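PDB 4RXU: periplasmic sugar-binding protein from Chloroflexus aurantiacus, which binds D-glucose between its two domains and probably serves as the solute-binding component of an ABC-type sugar transporter. Local coordinates for residues L31-V36 against V89-P94; P38-P43 against I65-G70. One frame throughout, in Å; residues are numbered along the deposited sequence.

Interaction 1: L31-V36 against V89-P94; sequences LAVGIV and VLIICP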
ATOM      1  N   LEU A  31      -8.924 -19.605  18.723  1.00 14.87           N
ATOM      2  CA  LEU A  31      -9.242 -18.275  19.223  1.00 15.67           C
ATOM      3  C   LEU A  31     -10.517 -17.762  18.568  1.00 13.72           C
ATOM      4  O   LEU A  31     -10.770 -18.020  17.397  1.00 14.71           O
ATOM      5  CB  LEU A  31      -8.097 -17.297  18.934  1.00 16.59           C
ATOM      6  CG  LEU A  31      -6.756 -17.599  19.597  1.00 17.25           C
ATOM      7  CD1 LEU A  31      -5.798 -16.456  19.297  1.00 21.13           C
ATOM      8  CD2 LEU A  31      -6.866 -17.826  21.089  1.00 22.94           C
ATOM      9  N   ALA A  32     -11.294 -17.004  19.334  1.00 12.57           N
ATOM     10  CA  ALA A  32     -12.521 -16.367  18.836  1.00 12.21           C
ATOM     11  C   ALA A  32     -12.187 -15.101  18.071  1.00 10.45           C
ATOM     12  O   ALA A  32     -12.572 -13.972  18.424  1.00 12.32           O
ATOM     13  CB  ALA A  32     -13.485 -16.102  19.973  1.00 13.65           C
ATOM     14  N   VAL A  33     -11.466 -15.333  16.994  1.00  8.82           N
ATOM     15  CA  VAL A  33     -10.933 -14.284  16.121  1.00  9.53           C
ATOM     16  C   VAL A  33     -11.136 -14.765  14.682  1.00 11.01           C
ATOM     17  O   VAL A  33     -11.017 -15.965  14.405  1.00 11.77           O
ATOM     18  CB  VAL A  33      -9.439 -14.012  16.371  1.00 14.30           C
ATOM     19  CG1 VAL A  33      -8.920 -12.923  15.434  1.00 13.05           C
ATOM     20  CG2 VAL A  33      -9.209 -13.606  17.809  1.00 15.68           C
ATOM     21  N   GLY A  34     -11.436 -13.826  13.786  1.00 10.07           N
ATOM     22  CA  GLY A  34     -11.537 -14.102  12.365  1.00 10.71           C
ATOM     23  C   GLY A  34     -10.771 -13.038  11.617  1.00 10.69           C
ATOM     24  O   GLY A  34     -10.711 -11.880  12.054  1.00  9.03           O
ATOM     25  N   ILE A  35     -10.127 -13.459  10.530  1.00 10.02           N
ATOM     26  CA  ILE A  35      -9.336 -12.577   9.685  1.00  9.20           C
ATOM     27  C   ILE A  35      -9.960 -12.519   8.306  1.00 10.09           C
ATOM     28  O   ILE A  35     -10.239 -13.568   7.723  1.00 10.42           O
ATOM     29  CB  ILE A  35      -7.884 -13.063   9.568  1.00  9.53           C
ATOM     30  CG1 ILE A  35      -7.187 -12.983  10.933  1.00 10.70           C
ATOM     31  CG2 ILE A  35      -7.095 -12.237   8.552  1.00  9.72           C
ATOM     32  CD1 ILE A  35      -5.877 -13.767  10.990  1.00  9.79           C
ATOM     33  N   VAL A  36     -10.198 -11.304   7.801  1.00  9.69           N
ATOM     34  CA  VAL A  36     -10.748 -11.131   6.449  1.00  9.96           C
ATOM     35  C   VAL A  36      -9.814 -10.288   5.623  1.00  9.04           C
ATOM     36  O   VAL A  36      -9.463  -9.177   6.023  1.00  9.01           O
ATOM     37  CB  VAL A  36     -12.180 -10.533   6.461  1.00  9.41           C
ATOM     38  CG1 VAL A  36     -12.750 -10.350   5.046  1.00 11.58           C
ATOM     39  CG2 VAL A  36     -13.118 -11.422   7.263  1.00  9.92           C
ATOM     40  N   VAL A  89     -13.454 -10.978  18.003  1.00 10.52           N
ATOM     41  CA  VAL A  89     -12.586  -9.951  17.402  1.00  8.41           C
ATOM     42  C   VAL A  89     -12.480 -10.246  15.918  1.00 11.10           C
ATOM     43  O   VAL A  89     -12.192 -11.370  15.522  1.00 10.36           O
ATOM     44  CB  VAL A  89     -11.158  -9.965  17.984  1.00 10.28           C
ATOM     45  CG1 VAL A  89     -10.308  -8.869  17.351  1.00 13.12           C
ATOM     46  CG2 VAL A  89     -11.152  -9.798  19.505  1.00  9.93           C
ATOM     47  N   LEU A  90     -12.689  -9.208  15.119  1.00  9.45           N
ATOM     48  CA  LEU A  90     -12.559  -9.261  13.667  1.00  8.57           C
ATOM     49  C   LEU A  90     -11.319  -8.465  13.273  1.00  8.21           C
ATOM     50  O   LEU A  90     -11.222  -7.283  13.615  1.00 11.23           O
ATOM     51  CB  LEU A  90     -13.790  -8.636  13.008  1.00  9.77           C
ATOM     52  CG  LEU A  90     -13.749  -8.493  11.483  1.00  9.20           C
ATOM     53  CD1 LEU A  90     -13.724  -9.832  10.752  1.00 11.03           C
ATOM     54  CD2 LEU A  90     -14.915  -7.621  11.055  1.00 11.32           C
ATOM     55  N   ILE A  91     -10.386  -9.106  12.565  1.00  8.39           N
ATOM     56  CA  ILE A  91      -9.275  -8.394  11.912  1.00  8.40           C
ATOM     57  C   ILE A  91      -9.639  -8.351  10.431  1.00  8.42           C
ATOM     58  O   ILE A  91      -9.799  -9.398   9.789  1.00  9.74           O
ATOM     59  CB  ILE A  91      -7.953  -9.148  12.115  1.00  8.51           C
ATOM     60  CG1 ILE A  91      -7.569  -9.186  13.604  1.00 10.36           C
ATOM     61  CG2 ILE A  91      -6.848  -8.528  11.271  1.00 10.16           C
ATOM     62  CD1 ILE A  91      -6.581 -10.293  13.920  1.00  9.36           C
ATOM     63  N   ILE A  92      -9.803  -7.146   9.893  1.00  8.65           N
ATOM     64  CA  ILE A  92     -10.347  -6.995   8.539  1.00  8.18           C
ATOM     65  C   ILE A  92      -9.619  -5.930   7.717  1.00  9.09           C
ATOM     66  O   ILE A  92      -9.526  -4.775   8.140  1.00  8.03           O
ATOM     67  CB  ILE A  92     -11.877  -6.707   8.545  1.00 10.24           C
ATOM     68  CG1 ILE A  92     -12.384  -6.493   7.110  1.00  9.94           C
ATOM     69  CG2 ILE A  92     -12.250  -5.538   9.465  1.00  8.72           C
ATOM     70  CD1 ILE A  92     -13.893  -6.577   7.001  1.00 11.44           C
ATOM     71  N   CYS A  93      -9.129  -6.362   6.550  1.00  8.99           N
ATOM     72  CA  CYS A  93      -8.621  -5.467   5.546  1.00  7.37           C
ATOM     73  C   CYS A  93      -9.687  -5.318   4.457  1.00  9.12           C
ATOM     74  O   CYS A  93      -9.940  -6.263   3.719  1.00  9.72           O
ATOM     75  CB  CYS A  93      -7.315  -5.971   4.972  1.00  9.25           C
ATOM     76  SG  CYS A  93      -6.718  -4.917   3.662  1.00 10.27           S
ATOM     77  N   PRO A  94     -10.300  -4.113   4.356  1.00  8.45           N
ATOM     78  CA  PRO A  94     -11.387  -3.959   3.439  1.00  8.18           C
ATOM     79  C   PRO A  94     -10.961  -3.906   1.998  1.00  8.14           C
ATOM     80  O   PRO A  94      -9.919  -3.337   1.657  1.00  8.76           O
ATOM     81  CB  PRO A  94     -12.008  -2.606   3.834  1.00  9.79           C
ATOM     82  CG  PRO A  94     -10.901  -1.858   4.479  1.00  8.39           C
ATOM     83  CD  PRO A  94     -10.189  -2.939   5.247  1.00  8.97           C
TER
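V33 to V36 pairs in register with V89 to I92 as neighbouring parallel strands, their axes 4.7 Å apart. Five backbone hydrogen bonds pass back and forth between them: V89 N to A32 O, G34 N to V89 O, I91 N to G34 O, V36 N to I91 O and C93 N to V36 O. The two shortest, I91 N to G34 O and V36 N to I91 O, both span 2.8 Å, whereas V89 N to A32 O is the most bent, with 143° at its hydrogen. Four of these carbonyls, all but that of A32, also receive CA-H...O contacts, V33 CA lying 3.2 Å from V89 O.

Apolar contacts form on both faces. On one, I91 turns CG1 anti to its carbonyl carbon (chi1 -64°), and CD1 beyond it lies 3.8 Å from V33 CG1 and 4.1 Å from I35 CG1, bridging two residues of the partner strand. On the other, V36 CG2 meets L90 CD1 at 3.9 Å, and V36 CB packs on I92 CG1.

Helix 300-315 covers the V33 and V89 face, and helix 72-84 the L90, I92 and V36 face. Strands 61-67 and 113-117 continue the sheet beyond the pair.

Interaction 2: P38-P43 against I65-G70; sequences PTKDEP and ILFSQG. With BGC (beta-D-glucopyranose), chain C.
Two loops at the C-terminal ends of two neighbouring parallel strands meet where P38 and T39, which follow strand 29-37, rest against the end of strand 61-67 and its turn at S68 to G70. One hydrogen bond joins the backbones: G70 N donates to P38 O across 2.8 Å, with 164° at the hydrogen and the donor tilted 20° from the carbonyl plane. Q69 N is also close to that oxygen but poorly angled, while S68 CB lies 3.5 Å from P38 O.

The side-chain contact centres on F67. K40 CG sits over the middle of one face of the ring, 3.7 Å from its centroid, a CH-pi contact in which the two side chains cross at about a right angle. K40 turns CG anti to its carbonyl carbon (chi1 -78°), which brings this methylene over the ring. The T39 carbonyl group meets the same ring obliquely, its C atom 3.5 Å from F67 CD2. An alanine in place of F67 would probably leave K40 CG and the T39 carbonyl group without their packing surface and open a gap between the loops.

An ST turn spans K40: D41 N donates to T39 OG1 at 3.0 Å. The chain then delivers E42 to the sugar: BGC O6 donates to E42 OE1 across 2.6 Å. E42 OE1 also accepts a hydrogen bond from W45 NE1 and forms a salt bridge with R119, so three polar partners fix it and the nearby positive charge would probably favour an ionised carboxylate. Loops at the C-terminal ends of parallel strands, carrying ligand-binding residues into the cleft between domains, are typical of periplasmic sugar-binding proteins.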
ATOM      1  N   PRO A  38      -8.752  -8.931   1.468  1.00  8.40           N
ATOM      2  CA  PRO A  38      -9.646  -8.495   0.398  1.00  9.13           C
ATOM      3  C   PRO A  38      -9.617  -9.331  -0.866  1.00 11.13           C
ATOM      4  O   PRO A  38     -10.663  -9.527  -1.492  1.00 11.68           O
ATOM      5  CB  PRO A  38      -9.176  -7.061   0.125  1.00  9.49           C
ATOM      6  CG  PRO A  38      -7.714  -7.092   0.504  1.00  9.59           C
ATOM      7  CD  PRO A  38      -7.731  -7.917   1.763  1.00  8.70           C
ATOM      8  N   THR A  39      -8.441  -9.826  -1.245  1.00 11.11           N
ATOM      9  CA  THR A  39      -8.298 -10.550  -2.503  1.00 10.89           C
ATOM     10  C   THR A  39      -6.975 -11.287  -2.542  1.00 10.79           C
ATOM     11  O   THR A  39      -5.997 -10.817  -1.963  1.00 12.24           O
ATOM     12  CB  THR A  39      -8.407  -9.598  -3.733  1.00 11.92           C
ATOM     13  OG1 THR A  39      -8.278 -10.341  -4.945  1.00 12.17           O
ATOM     14  CG2 THR A  39      -7.352  -8.511  -3.706  1.00 13.06           C
ATOM     15  N   LYS A  40      -6.949 -12.412  -3.255  1.00 10.58           N
ATOM     16  CA  LYS A  40      -5.696 -13.122  -3.568  1.00  9.52           C
ATOM     17  C   LYS A  40      -5.042 -12.605  -4.858  1.00 11.56           C
ATOM     18  O   LYS A  40      -3.970 -13.049  -5.234  1.00 13.66           O
ATOM     19  CB  LYS A  40      -5.928 -14.636  -3.690  1.00 14.78           C
ATOM     20  CG  LYS A  40      -6.044 -15.358  -2.358  1.00 21.66           C
ATOM     21  CD  LYS A  40      -5.388 -16.740  -2.407  1.00 34.32           C
ATOM     22  CE  LYS A  40      -6.367 -17.886  -2.585  1.00 43.80           C
ATOM     23  NZ  LYS A  40      -6.031 -19.003  -1.657  1.00 50.88           N
ATOM     24  N   ASP A  41      -5.707 -11.678  -5.542  1.00  9.42           N
ATOM     25  CA  ASP A  41      -5.270 -11.223  -6.876  1.00 11.80           C
ATOM     26  C   ASP A  41      -4.387  -9.991  -6.828  1.00 12.84           C
ATOM     27  O   ASP A  41      -3.994  -9.444  -7.858  1.00 17.33           O
ATOM     28  CB  ASP A  41      -6.470 -10.986  -7.788  1.00 16.25           C
ATOM     29  CG  ASP A  41      -7.262 -12.245  -8.027  1.00 32.15           C
ATOM     30  OD1 ASP A  41      -6.671 -13.296  -8.341  1.00 28.87           O
ATOM     31  OD2 ASP A  41      -8.500 -12.185  -7.914  1.00 65.69           O
ATOM     32  N   GLU A  42      -4.121  -9.554  -5.608  1.00 11.41           N
ATOM     33  CA  GLU A  42      -3.089  -8.560  -5.326  1.00 11.07           C
ATOM     34  C   GLU A  42      -2.038  -9.269  -4.509  1.00  9.84           C
ATOM     35  O   GLU A  42      -2.365  -9.804  -3.456  1.00  9.96           O
ATOM     36  CB  GLU A  42      -3.655  -7.358  -4.549  1.00 11.82           C
ATOM     37  CG  GLU A  42      -4.679  -6.531  -5.328  1.00  9.26           C
ATOM     38  CD  GLU A  42      -5.420  -5.516  -4.468  1.00  8.87           C
ATOM     39  OE1 GLU A  42      -4.927  -5.123  -3.369  1.00  8.67           O
ATOM     40  OE2 GLU A  42      -6.511  -5.098  -4.923  1.00 11.63           O
ATOM     41  N   PRO A  43      -0.781  -9.278  -4.981  1.00  8.03           N
ATOM     42  CA  PRO A  43       0.217 -10.128  -4.298  1.00  8.62           C
ATOM     43  C   PRO A  43       0.415  -9.825  -2.807  1.00  7.78           C
ATOM     44  O   PRO A  43       0.740 -10.704  -2.028  1.00  9.06           O
ATOM     45  CB  PRO A  43       1.507  -9.819  -5.058  1.00 11.44           C
ATOM     46  CG  PRO A  43       1.059  -9.464  -6.420  1.00 13.02           C
ATOM     47  CD  PRO A  43      -0.306  -8.836  -6.303  1.00 10.12           C
ATOM     48  N   ILE A  65      -8.949 -17.601   8.266  1.00 11.99           N
ATOM     49  CA  ILE A  65      -8.686 -16.521   7.306  1.00 10.15           C
ATOM     50  C   ILE A  65      -9.600 -16.723   6.107  1.00 11.03           C
ATOM     51  O   ILE A  65      -9.612 -17.776   5.503  1.00 15.55           O
ATOM     52  CB  ILE A  65      -7.219 -16.541   6.821  1.00 12.15           C
ATOM     53  CG1 ILE A  65      -6.265 -16.418   8.028  1.00 13.49           C
ATOM     54  CG2 ILE A  65      -6.947 -15.431   5.808  1.00 17.70           C
ATOM     55  CD1 ILE A  65      -4.793 -16.611   7.707  1.00 17.23           C
ATOM     56  N   LEU A  66     -10.395 -15.710   5.810  1.00  9.42           N
ATOM     57  CA  LEU A  66     -11.277 -15.681   4.644  1.00 10.67           C
ATOM     58  C   LEU A  66     -10.864 -14.551   3.712  1.00  9.48           C
ATOM     59  O   LEU A  66     -10.477 -13.461   4.163  1.00 13.09           O
ATOM     60  CB  LEU A  66     -12.726 -15.422   5.048  1.00 10.61           C
ATOM     61  CG  LEU A  66     -13.324 -16.514   5.928  1.00 13.28           C
ATOM     62  CD1 LEU A  66     -14.697 -16.125   6.449  1.00 14.12           C
ATOM     63  CD2 LEU A  66     -13.403 -17.831   5.184  1.00 19.43           C
ATOM     64  N   PHE A  67     -10.962 -14.817   2.420  1.00 10.98           N
ATOM     65  CA  PHE A  67     -10.718 -13.788   1.410  1.00 11.09           C
ATOM     66  C   PHE A  67     -12.061 -13.354   0.826  1.00 10.06           C
ATOM     67  O   PHE A  67     -12.980 -14.144   0.677  1.00 11.04           O
ATOM     68  CB  PHE A  67      -9.783 -14.264   0.278  1.00 10.72           C
ATOM     69  CG  PHE A  67      -8.328 -14.280   0.659  1.00 11.09           C
ATOM     70  CD1 PHE A  67      -7.773 -15.372   1.309  1.00 13.64           C
ATOM     71  CD2 PHE A  67      -7.503 -13.173   0.389  1.00 11.67           C
ATOM     72  CE1 PHE A  67      -6.437 -15.383   1.672  1.00 19.58           C
ATOM     73  CE2 PHE A  67      -6.174 -13.181   0.759  1.00 15.78           C
ATOM     74  CZ  PHE A  67      -5.644 -14.281   1.399  1.00 17.01           C
ATOM     75  N   SER A  68     -12.108 -12.101   0.414  1.00 10.61           N
ATOM     76  CA  SER A  68     -13.309 -11.466  -0.094  1.00 10.60           C
ATOM     77  C   SER A  68     -13.429 -11.398  -1.610  1.00 10.16           C
ATOM     78  O   SER A  68     -14.438 -10.912  -2.120  1.00 11.75           O
ATOM     79  CB  SER A  68     -13.433 -10.078   0.517  1.00 12.93           C
ATOM     80  OG  SER A  68     -13.499 -10.188   1.938  1.00 11.23           O
ATOM     81  N   GLN A  69     -12.407 -11.850  -2.326  1.00 12.05           N
ATOM     82  CA  GLN A  69     -12.417 -11.891  -3.799  1.00 14.11           C
ATOM     83  C   GLN A  69     -12.735 -10.565  -4.458  1.00 10.16           C
ATOM     84  O   GLN A  69     -13.377 -10.490  -5.513  1.00 13.05           O
ATOM     85  CB  GLN A  69     -13.387 -12.931  -4.265  1.00 13.72           C
ATOM     86  CG  GLN A  69     -13.068 -14.216  -3.564  1.00 23.46           C
ATOM     87  CD  GLN A  69     -14.138 -15.172  -3.803  1.00 41.06           C
ATOM     88  OE1 GLN A  69     -15.055 -15.317  -2.994  1.00 67.43           O
ATOM     89  NE2 GLN A  69     -14.068 -15.827  -4.938  1.00 37.79           N
ATOM     90  N   GLY A  70     -12.285  -9.515  -3.806  1.00 11.08           N
ATOM     91  CA  GLY A  70     -12.446  -8.171  -4.322  1.00 12.55           C
ATOM     92  C   GLY A  70     -13.880  -7.713  -4.368  1.00 10.21           C
ATOM     93  O   GLY A  70     -14.214  -6.860  -5.174  1.00 11.31           O
TER
HETATM   94  C2  BGC C 402      -1.306  -1.976   0.666  1.00 11.07           C
HETATM   95  C3  BGC C 402      -0.096  -2.130  -0.233  1.00 13.47           C
HETATM   96  C4  BGC C 402      -0.481  -2.949  -1.457  1.00 13.58           C
HETATM   97  C5  BGC C 402      -1.721  -2.372  -2.140  1.00 13.95           C
HETATM   98  C6  BGC C 402      -2.248  -3.236  -3.264  1.00 14.91           C
HETATM   99  C1  BGC C 402      -2.333  -1.268  -0.202  1.00 14.99           C
HETATM  100  O1  BGC C 402      -3.442  -0.826   0.524  1.00 14.97           O
HETATM  101  O2  BGC C 402      -0.949  -1.202   1.816  1.00 11.61           O
HETATM  102  O3  BGC C 402       0.930  -2.775   0.515  1.00 11.14           O
HETATM  103  O4  BGC C 402       0.590  -2.863  -2.417  1.00 11.98           O
HETATM  104  O5  BGC C 402      -2.765  -2.191  -1.203  1.00 12.53           O
HETATM  105  O6  BGC C 402      -2.401  -4.599  -2.862  1.00 11.95           O

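Interactions 1 and 2 lie in the same mixed sheet, their centres about 14 Å apart. Strand 29-37 is central to both: it pairs with 89-92 in interaction 1 and with 61-67 on its other edge, and the loop after it supplies 38-43. Along the chain the order is 31-36, 38-43, 65-70, 89-94, so interaction 2 falls within the span bracketed by interaction 1. The two touch directly: I35 O and L66 N probably form a hydrogen bond at 2.9 Å, and C93 O packs on P38 CD. Thus the buried strand pair of interaction 1 leads into the loops of interaction 2, where E42 reaches the glucose.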